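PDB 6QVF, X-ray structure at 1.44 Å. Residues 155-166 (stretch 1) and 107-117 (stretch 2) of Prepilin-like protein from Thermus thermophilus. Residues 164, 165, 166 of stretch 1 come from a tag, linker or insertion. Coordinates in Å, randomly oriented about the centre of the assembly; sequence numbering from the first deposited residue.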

# COMPACT_ATOMS: atom_id res chain seq x y z
N CYS B 155 -11.05 16.52 -8.70
CA CYS B 155 -11.96 15.77 -7.84
C CYS B 155 -13.34 15.71 -8.48
O CYS B 155 -13.82 16.69 -9.06
CB CYS B 155 -12.10 16.38 -6.47
SG CYS B 155 -10.55 16.41 -5.52
N PRO B 156 -14.02 14.57 -8.37
CA PRO B 156 -15.39 14.46 -8.87
C PRO B 156 -16.34 15.15 -7.90
O PRO B 156 -16.05 15.33 -6.73
CB PRO B 156 -15.63 12.96 -8.90
CG PRO B 156 -14.80 12.46 -7.74
CD PRO B 156 -13.55 13.33 -7.72
N PRO B 157 -17.55 15.52 -8.37
CA PRO B 157 -18.58 15.97 -7.45
C PRO B 157 -19.02 14.78 -6.61
O PRO B 157 -18.81 13.62 -6.98
CB PRO B 157 -19.70 16.45 -8.36
CG PRO B 157 -19.53 15.59 -9.58
CD PRO B 157 -18.03 15.38 -9.74
N PRO B 158 -19.67 15.03 -5.46
CA PRO B 158 -20.24 13.92 -4.69
C PRO B 158 -21.10 13.01 -5.57
O PRO B 158 -21.92 13.45 -6.33
CB PRO B 158 -21.07 14.62 -3.60
CG PRO B 158 -20.48 16.00 -3.50
CD PRO B 158 -19.91 16.35 -4.86
N GLY B 159 -20.84 11.70 -5.49
CA GLY B 159 -21.56 10.73 -6.28
C GLY B 159 -21.07 10.58 -7.71
O GLY B 159 -21.64 9.79 -8.50
N GLY B 160 -20.01 11.31 -8.06
CA GLY B 160 -19.50 11.33 -9.43
C GLY B 160 -18.25 10.50 -9.70
O GLY B 160 -17.60 10.64 -10.75
N GLY B 161 -17.91 9.59 -8.78
CA GLY B 161 -16.80 8.68 -9.02
C GLY B 161 -17.25 7.37 -9.65
O GLY B 161 -18.31 7.26 -10.28
N ARG B 162 -16.43 6.34 -9.46
CA ARG B 162 -16.74 5.03 -9.96
C ARG B 162 -17.80 4.42 -9.06
O ARG B 162 -17.71 4.50 -7.84
CB ARG B 162 -15.49 4.16 -9.95
CG ARG B 162 -14.36 4.65 -10.85
CD ARG B 162 -13.13 3.76 -10.72
NE ARG B 162 -13.35 2.47 -11.36
CZ ARG B 162 -13.23 2.23 -12.66
NH1 ARG B 162 -12.71 3.16 -13.47
NH2 ARG B 162 -13.66 1.06 -13.15
N PRO B 163 -18.84 3.81 -9.63
CA PRO B 163 -19.90 3.23 -8.81
C PRO B 163 -19.37 2.14 -7.87
O PRO B 163 -18.47 1.39 -8.26
CB PRO B 163 -20.85 2.59 -9.81
CG PRO B 163 -20.40 3.00 -11.18
CD PRO B 163 -19.02 3.60 -11.08
N GLY B 164 -19.94 2.06 -6.66
CA GLY B 164 -19.53 1.05 -5.71
C GLY B 164 -19.70 -0.37 -6.25
O GLY B 164 -20.70 -0.73 -6.87
N SER B 165 -18.71 -1.23 -5.98
CA SER B 165 -18.74 -2.60 -6.54
C SER B 165 -19.50 -3.55 -5.60
O SER B 165 -20.09 -4.55 -6.09
CB SER B 165 -17.36 -3.13 -6.88
OG SER B 165 -16.49 -2.92 -5.81
N GLY B 166 -19.50 -3.25 -4.30
CA GLY B 166 -20.20 -4.10 -3.34
C GLY B 166 -19.33 -5.26 -2.87
O GLY B 166 -18.65 -5.87 -3.64
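Stretch 2 (107-117) RGENGILGEGV

How does stretch 2 meet the proline-rich start of stretch 1? Stretch 1 has no regular helix or strand, and the contact passes from Glu-115 and Gly-116 at the start to the stretch from Gly-108 to Gly-111 at the end, without a steady direction. Pro-156 packs its ring on the turn Gly-114 to Val-117: Pro-156 CG lies 3.7 Å from Glu-115 CG and Pro-156 CD 3.9 Å from Gly-116 CA. A water links Glu-115 OE1 to Pro-156 O.

What holds the turn from Pro-157 to Gly-160? This type II turn is closed by Gly-160 N to Pro-157 O at 2.8 Å, and Glu-115 reaches its exposed corner, where Gly-159 N donates to Glu-115 OE2 at 2.9 Å. Another water joins that same OE2 to Gly-161 N.

Where do the backbones come together? At Arg-162, where Arg-162 O accepts from Gly-111 N at 3.0 Å. Its CA-to-CB bond points toward stretch 2, and Arg-162 CD lies 3.5 Å from Glu-109 O and 3.7 Å from Gly-108 O. Gly-108 has no side chain; a CB there would clash with Arg-162 CD.

How does the contact end? Pro-163 O lies 3.2 Å from Asn-110 CB. In the tag-derived residues that follow, Gly-164 CA comes 3.5 Å from Gly-111 N, and Ser-165 N donates to Asn-110 OD1 at 3.0 Å.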

# COMPACT_ATOMS: atom_id res chain seq x y z
N ARG B 107 -5.30 1.73 -10.47
CA ARG B 107 -6.78 1.72 -10.58
C ARG B 107 -7.46 2.77 -9.72
O ARG B 107 -6.97 3.16 -8.65
CB ARG B 107 -7.33 0.33 -10.26
CG ARG B 107 -7.00 -0.19 -8.88
CD ARG B 107 -7.61 -1.57 -8.69
NE ARG B 107 -7.03 -2.51 -9.62
CZ ARG B 107 -7.64 -3.60 -10.10
NH1 ARG B 107 -8.85 -3.95 -9.67
NH2 ARG B 107 -7.02 -4.35 -11.00
N GLY B 108 -8.58 3.30 -10.24
CA GLY B 108 -9.44 4.06 -9.44
C GLY B 108 -10.17 3.20 -8.43
O GLY B 108 -10.49 2.05 -8.69
N GLU B 109 -10.40 3.76 -7.26
CA GLU B 109 -11.25 3.11 -6.29
C GLU B 109 -12.72 3.48 -6.49
O GLU B 109 -13.08 4.42 -7.24
CB GLU B 109 -10.75 3.48 -4.92
CG GLU B 109 -9.40 2.87 -4.67
CD GLU B 109 -9.20 2.52 -3.22
OE1 GLU B 109 -9.70 3.30 -2.40
OE2 GLU B 109 -8.57 1.47 -2.94
N ASN B 110 -13.61 2.71 -5.84
CA ASN B 110 -15.00 2.87 -6.17
C ASN B 110 -15.85 3.07 -4.90
O ASN B 110 -15.35 2.96 -3.78
CB ASN B 110 -15.51 1.72 -7.01
CG ASN B 110 -15.37 0.41 -6.31
OD1 ASN B 110 -16.11 0.18 -5.33
ND2 ASN B 110 -14.47 -0.43 -6.82
N GLY B 111 -17.11 3.46 -5.14
CA GLY B 111 -18.00 3.79 -4.07
C GLY B 111 -17.65 5.10 -3.42
O GLY B 111 -16.73 5.82 -3.81
N ILE B 112 -18.38 5.42 -2.35
CA ILE B 112 -18.23 6.70 -1.71
C ILE B 112 -16.82 6.82 -1.10
O ILE B 112 -16.18 7.89 -1.24
CB ILE B 112 -19.36 6.91 -0.69
CG1 ILE B 112 -19.33 8.32 -0.14
CG2 ILE B 112 -19.30 5.90 0.43
CD1 ILE B 112 -19.70 9.29 -1.18
N LEU B 113 -16.31 5.72 -0.54
CA LEU B 113 -14.98 5.66 0.07
C LEU B 113 -13.88 5.91 -0.99
O LEU B 113 -12.82 6.50 -0.72
CB LEU B 113 -14.78 4.28 0.69
CG LEU B 113 -14.55 4.23 2.20
CD1 LEU B 113 -14.05 2.87 2.59
CD2 LEU B 113 -13.57 5.28 2.67
N GLY B 114 -14.14 5.44 -2.21
CA GLY B 114 -13.15 5.45 -3.27
C GLY B 114 -13.17 6.70 -4.14
O GLY B 114 -12.37 6.82 -5.05
N GLU B 115 -14.10 7.63 -3.92
CA GLU B 115 -14.25 8.80 -4.72
C GLU B 115 -12.97 9.62 -4.75
O GLU B 115 -12.47 10.06 -3.67
CB GLU B 115 -15.33 9.64 -4.06
CG GLU B 115 -16.18 10.42 -5.00
CD GLU B 115 -17.39 11.01 -4.29
OE1 GLU B 115 -17.22 11.99 -3.57
OE2 GLU B 115 -18.48 10.46 -4.42
N GLY B 116 -12.43 9.86 -5.96
CA GLY B 116 -11.22 10.66 -6.15
C GLY B 116 -9.95 10.05 -5.56
O GLY B 116 -9.01 10.79 -5.18
N VAL B 117 -9.90 8.71 -5.52
CA VAL B 117 -8.74 7.99 -5.07
C VAL B 117 -8.26 7.04 -6.17
O VAL B 117 -9.04 6.24 -6.75
CB VAL B 117 -9.04 7.21 -3.77
CG1 VAL B 117 -7.81 6.42 -3.31
CG2 VAL B 117 -9.58 8.12 -2.69
O HOH W 1 -12.76 0.41 -9.07
O HOH W 2 -16.69 6.58 -6.37
O HOH W 3 -18.92 8.44 -6.29
O HOH W 4 -15.93 14.05 -4.35